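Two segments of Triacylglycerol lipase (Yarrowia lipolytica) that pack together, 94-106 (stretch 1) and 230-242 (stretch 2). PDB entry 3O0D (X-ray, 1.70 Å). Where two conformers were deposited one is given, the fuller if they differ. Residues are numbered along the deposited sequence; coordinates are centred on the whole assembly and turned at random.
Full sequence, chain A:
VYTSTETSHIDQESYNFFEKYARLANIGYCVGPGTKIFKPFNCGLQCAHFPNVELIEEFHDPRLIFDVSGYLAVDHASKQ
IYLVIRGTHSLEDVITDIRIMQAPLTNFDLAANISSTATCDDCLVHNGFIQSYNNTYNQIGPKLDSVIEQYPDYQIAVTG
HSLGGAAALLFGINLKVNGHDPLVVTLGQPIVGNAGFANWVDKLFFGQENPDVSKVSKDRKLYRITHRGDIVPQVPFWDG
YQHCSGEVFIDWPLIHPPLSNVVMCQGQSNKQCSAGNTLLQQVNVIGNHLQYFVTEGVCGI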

# COMPACT_ATOMS: atom_id res chain seq x y z
N VAL A 94 -2.62 -2.25 -15.90
CA VAL A 94 -3.09 -2.85 -14.69
C VAL A 94 -4.46 -2.27 -14.27
O VAL A 94 -5.36 -3.03 -13.88
CB VAL A 94 -2.00 -2.65 -13.61
CG1 VAL A 94 -2.54 -3.21 -12.31
CG2 VAL A 94 -0.75 -3.40 -14.07
N ILE A 95 -4.66 -0.92 -14.30
CA ILE A 95 -5.91 -0.39 -13.78
C ILE A 95 -7.07 -0.84 -14.69
O ILE A 95 -8.18 -1.03 -14.23
CB ILE A 95 -5.83 1.16 -13.71
CG1 ILE A 95 -4.80 1.49 -12.63
CG2 ILE A 95 -7.21 1.86 -13.52
CD1 ILE A 95 -4.20 2.91 -12.76
N THR A 96 -6.78 -0.94 -16.00
CA THR A 96 -7.84 -1.38 -16.92
C THR A 96 -8.27 -2.78 -16.51
O THR A 96 -9.47 -3.04 -16.43
CB THR A 96 -7.43 -1.34 -18.42
OG1 THR A 96 -7.06 0.01 -18.80
CG2 THR A 96 -8.63 -1.76 -19.26
N ASP A 97 -7.32 -3.68 -16.23
CA ASP A 97 -7.72 -4.99 -15.77
C ASP A 97 -8.52 -5.00 -14.50
O ASP A 97 -9.51 -5.72 -14.34
CB ASP A 97 -6.48 -5.82 -15.59
CG ASP A 97 -6.74 -7.21 -15.81
OD1 ASP A 97 -7.47 -7.79 -14.97
OD2 ASP A 97 -6.20 -7.70 -16.85
N ILE A 98 -8.11 -4.21 -13.51
CA ILE A 98 -8.82 -4.22 -12.27
C ILE A 98 -10.24 -3.68 -12.36
O ILE A 98 -11.16 -4.16 -11.66
CB ILE A 98 -8.01 -3.35 -11.25
CG1 ILE A 98 -6.65 -3.94 -11.01
CG2 ILE A 98 -8.81 -3.03 -10.01
CD1 ILE A 98 -5.69 -2.86 -10.23
N ARG A 99 -10.40 -2.65 -13.19
CA ARG A 99 -11.64 -1.87 -13.37
C ARG A 99 -12.71 -2.69 -14.10
O ARG A 99 -13.88 -2.66 -13.75
CB ARG A 99 -11.27 -0.63 -14.19
CG ARG A 99 -12.16 0.60 -14.01
CD ARG A 99 -11.55 1.79 -14.74
NE ARG A 99 -11.45 1.57 -16.19
CZ ARG A 99 -10.88 2.43 -17.04
NH1 ARG A 99 -10.35 3.57 -16.61
NH2 ARG A 99 -10.86 2.15 -18.34
N ILE A 100 -12.27 -3.46 -15.10
CA ILE A 100 -13.15 -4.11 -16.10
C ILE A 100 -13.27 -5.64 -15.97
O ILE A 100 -14.33 -6.20 -16.26
CB ILE A 100 -12.63 -3.77 -17.58
CG1 ILE A 100 -12.38 -2.26 -17.82
CG2 ILE A 100 -13.54 -4.34 -18.65
CD1 ILE A 100 -13.64 -1.35 -17.56
N MET A 101 -12.19 -6.32 -15.58
CA MET A 101 -12.16 -7.78 -15.45
C MET A 101 -12.66 -8.27 -14.07
O MET A 101 -12.16 -7.85 -13.00
CB MET A 101 -10.75 -8.31 -15.76
CG MET A 101 -10.15 -7.89 -17.15
SD MET A 101 -10.86 -8.71 -18.64
CE MET A 101 -12.49 -7.95 -18.81
N GLN A 102 -13.64 -9.18 -14.09
CA GLN A 102 -14.25 -9.72 -12.85
C GLN A 102 -13.50 -10.92 -12.16
O GLN A 102 -13.85 -12.07 -12.38
CB GLN A 102 -15.68 -10.18 -13.19
CG GLN A 102 -16.73 -9.72 -12.23
CD GLN A 102 -17.60 -8.64 -12.85
OE1 GLN A 102 -17.13 -7.78 -13.60
NE2 GLN A 102 -18.88 -8.67 -12.52
N ALA A 103 -12.51 -10.68 -11.29
CA ALA A 103 -11.88 -11.83 -10.60
C ALA A 103 -12.87 -12.74 -9.76
O ALA A 103 -13.78 -12.25 -9.09
CB ALA A 103 -10.64 -11.36 -9.74
N PRO A 104 -12.74 -14.08 -9.86
CA PRO A 104 -13.35 -14.91 -8.81
C PRO A 104 -12.65 -14.62 -7.47
O PRO A 104 -11.42 -14.68 -7.38
CB PRO A 104 -13.00 -16.34 -9.25
CG PRO A 104 -11.66 -16.18 -9.95
CD PRO A 104 -11.82 -14.87 -10.72
N LEU A 105 -13.42 -14.32 -6.43
CA LEU A 105 -12.78 -14.10 -5.11
C LEU A 105 -12.32 -15.43 -4.48
O LEU A 105 -13.10 -16.39 -4.44
CB LEU A 105 -13.71 -13.28 -4.23
CG LEU A 105 -13.59 -11.80 -4.67
CD1 LEU A 105 -14.83 -11.36 -5.45
CD2 LEU A 105 -13.39 -10.89 -3.44
N THR A 106 -11.07 -15.47 -4.00
CA THR A 106 -10.32 -16.66 -3.56
C THR A 106 -9.98 -16.54 -2.09
O THR A 106 -9.70 -15.40 -1.64
CB THR A 106 -8.98 -16.66 -4.27
OG1 THR A 106 -9.17 -16.74 -5.69
CG2 THR A 106 -8.00 -17.78 -3.76
N ASP A 230 -8.60 10.29 -7.33
CA ASP A 230 -8.06 9.04 -7.79
C ASP A 230 -9.12 7.89 -7.68
O ASP A 230 -9.62 7.60 -6.59
CB ASP A 230 -6.87 8.69 -6.87
CG ASP A 230 -6.15 7.39 -7.26
OD1 ASP A 230 -6.46 6.77 -8.32
OD2 ASP A 230 -5.16 7.00 -6.53
N ILE A 231 -9.49 7.28 -8.82
CA ILE A 231 -10.51 6.20 -8.73
C ILE A 231 -9.94 4.90 -8.35
O ILE A 231 -10.72 3.97 -8.05
CB ILE A 231 -11.23 5.94 -10.14
CG1 ILE A 231 -10.20 5.54 -11.16
CG2 ILE A 231 -11.95 7.24 -10.58
CD1 ILE A 231 -10.85 5.03 -12.57
N VAL A 232 -8.65 4.76 -8.32
CA VAL A 232 -8.08 3.39 -8.02
C VAL A 232 -8.58 2.88 -6.66
O VAL A 232 -8.95 1.71 -6.52
CB VAL A 232 -6.59 3.33 -8.24
CG1 VAL A 232 -5.97 1.89 -7.94
CG2 VAL A 232 -6.33 3.70 -9.77
N PRO A 233 -8.53 3.72 -5.61
CA PRO A 233 -9.10 3.30 -4.34
C PRO A 233 -10.62 3.07 -4.27
O PRO A 233 -11.19 2.71 -3.23
CB PRO A 233 -8.66 4.46 -3.38
CG PRO A 233 -7.37 4.93 -3.99
CD PRO A 233 -7.78 4.99 -5.48
N GLN A 234 -11.33 3.35 -5.39
CA GLN A 234 -12.72 3.07 -5.52
C GLN A 234 -13.04 1.79 -6.30
O GLN A 234 -14.24 1.44 -6.32
CB GLN A 234 -13.46 4.23 -6.22
CG GLN A 234 -13.07 5.65 -5.57
CD GLN A 234 -14.03 6.75 -6.05
OE1 GLN A 234 -13.65 7.56 -6.87
NE2 GLN A 234 -15.30 6.68 -5.61
N VAL A 235 -12.06 1.15 -6.89
CA VAL A 235 -12.29 -0.13 -7.63
C VAL A 235 -11.50 -1.29 -7.01
O VAL A 235 -10.62 -1.09 -6.20
CB VAL A 235 -11.89 0.06 -9.11
CG1 VAL A 235 -12.65 1.19 -9.70
CG2 VAL A 235 -10.43 0.30 -9.25
N PRO A 236 -11.84 -2.54 -7.35
CA PRO A 236 -13.01 -2.86 -8.15
C PRO A 236 -14.23 -2.61 -7.25
O PRO A 236 -14.16 -2.73 -5.99
CB PRO A 236 -12.87 -4.38 -8.41
CG PRO A 236 -11.72 -4.84 -7.65
CD PRO A 236 -11.08 -3.71 -6.84
N PHE A 237 -15.33 -2.25 -7.84
CA PHE A 237 -16.54 -2.04 -7.03
C PHE A 237 -17.64 -3.14 -7.10
O PHE A 237 -18.74 -2.95 -6.57
CB PHE A 237 -17.16 -0.71 -7.42
CG PHE A 237 -17.22 -0.48 -8.89
CD1 PHE A 237 -16.71 0.69 -9.45
CD2 PHE A 237 -17.84 -1.40 -9.72
CE1 PHE A 237 -16.80 0.93 -10.80
CE2 PHE A 237 -17.92 -1.16 -11.08
CZ PHE A 237 -17.40 0.01 -11.60
N TRP A 238 -17.35 -4.27 -7.73
CA TRP A 238 -18.34 -5.34 -7.77
C TRP A 238 -18.89 -5.33 -6.33
O TRP A 238 -18.14 -5.51 -5.35
CB TRP A 238 -17.68 -6.68 -8.16
CG TRP A 238 -16.59 -6.53 -9.23
CD1 TRP A 238 -15.28 -7.00 -9.20
CD2 TRP A 238 -16.70 -5.80 -10.45
NE1 TRP A 238 -14.60 -6.64 -10.37
CE2 TRP A 238 -15.46 -5.88 -11.12
CE3 TRP A 238 -17.76 -5.12 -11.05
CZ2 TRP A 238 -15.25 -5.27 -12.36
CZ3 TRP A 238 -17.54 -4.53 -12.27
CH2 TRP A 238 -16.30 -4.60 -12.91
N ASP A 239 -20.17 -5.10 -6.16
CA ASP A 239 -20.71 -5.28 -4.84
C ASP A 239 -20.10 -6.56 -4.27
O ASP A 239 -19.82 -7.50 -4.97
CB ASP A 239 -22.20 -5.42 -4.90
CG ASP A 239 -22.61 -6.64 -5.59
OD1 ASP A 239 -22.30 -7.72 -5.07
OD2 ASP A 239 -23.17 -6.54 -6.67
N GLY A 240 -19.92 -6.61 -2.97
CA GLY A 240 -19.10 -7.66 -2.39
C GLY A 240 -17.76 -7.05 -1.93
O GLY A 240 -17.35 -7.29 -0.80
N TYR A 241 -17.10 -6.26 -2.77
CA TYR A 241 -15.77 -5.68 -2.40
C TYR A 241 -16.01 -4.54 -1.43
O TYR A 241 -16.90 -3.70 -1.65
CB TYR A 241 -15.08 -5.08 -3.61
CG TYR A 241 -14.41 -6.09 -4.46
CD1 TYR A 241 -15.11 -6.72 -5.51
CD2 TYR A 241 -13.09 -6.46 -4.24
CE1 TYR A 241 -14.49 -7.69 -6.30
CE2 TYR A 241 -12.48 -7.44 -5.02
CZ TYR A 241 -13.19 -8.05 -6.04
OH TYR A 241 -12.56 -9.02 -6.79
N GLN A 242 -15.18 -4.46 -0.40
CA GLN A 242 -15.20 -3.27 0.43
C GLN A 242 -13.80 -3.13 1.08
O GLN A 242 -13.11 -4.09 1.33
CB GLN A 242 -16.29 -3.31 1.49
CG GLN A 242 -16.13 -4.34 2.54
CD GLN A 242 -17.24 -4.26 3.63
OE1 GLN A 242 -18.43 -4.34 3.33
NE2 GLN A 242 -16.84 -4.12 4.89
O HOH W 1 -14.75 -2.39 -10.72

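Stretch 1 runs from the end of a helix into a loop and the start of a strand, and it packs against stretch 2 without a direct hydrogen bond. The contact is mostly apolar and buries 645 Å² in all. Ile95 points toward stretch 2, and its CD1 lies 3.8 Å from CG2 of Val232. One turn on, Ile98 CG2 sits 3.8 Å from Val235 CG2 and 4.0 Å from Pro236 CD. These branched and ring side chains are buried, where they have no polar groups to satisfy. Arg99 starts away from stretch 2, yet its aliphatic part still packs: Arg99 CD is 4.0 Å from Ile231 CD1. Water 1 donates to Arg99 O at 3.2 Å and accepts from Phe237 N at 2.9 Å, bridging the two backbones. Trp238 CH2 also comes within 3.2 Å of Arg99 O.

After Met101 leaves the helix, Gln102 lies over the Trp238 indole. Gln102 CG is 4.1 Å from the centroid of the Trp238 five-membered ring, 5° off the ring normal, a CH-pi contact. Trp238 has the largest area covered of any residue in the contact. The CA-to-CB bond of Leu105 points toward stretch 2, and its side chain packs on Tyr241. Leu105 CD1 is 3.7 Å from Tyr241 CZ, while CD2 makes an off-centre CH-pi contact with the ring.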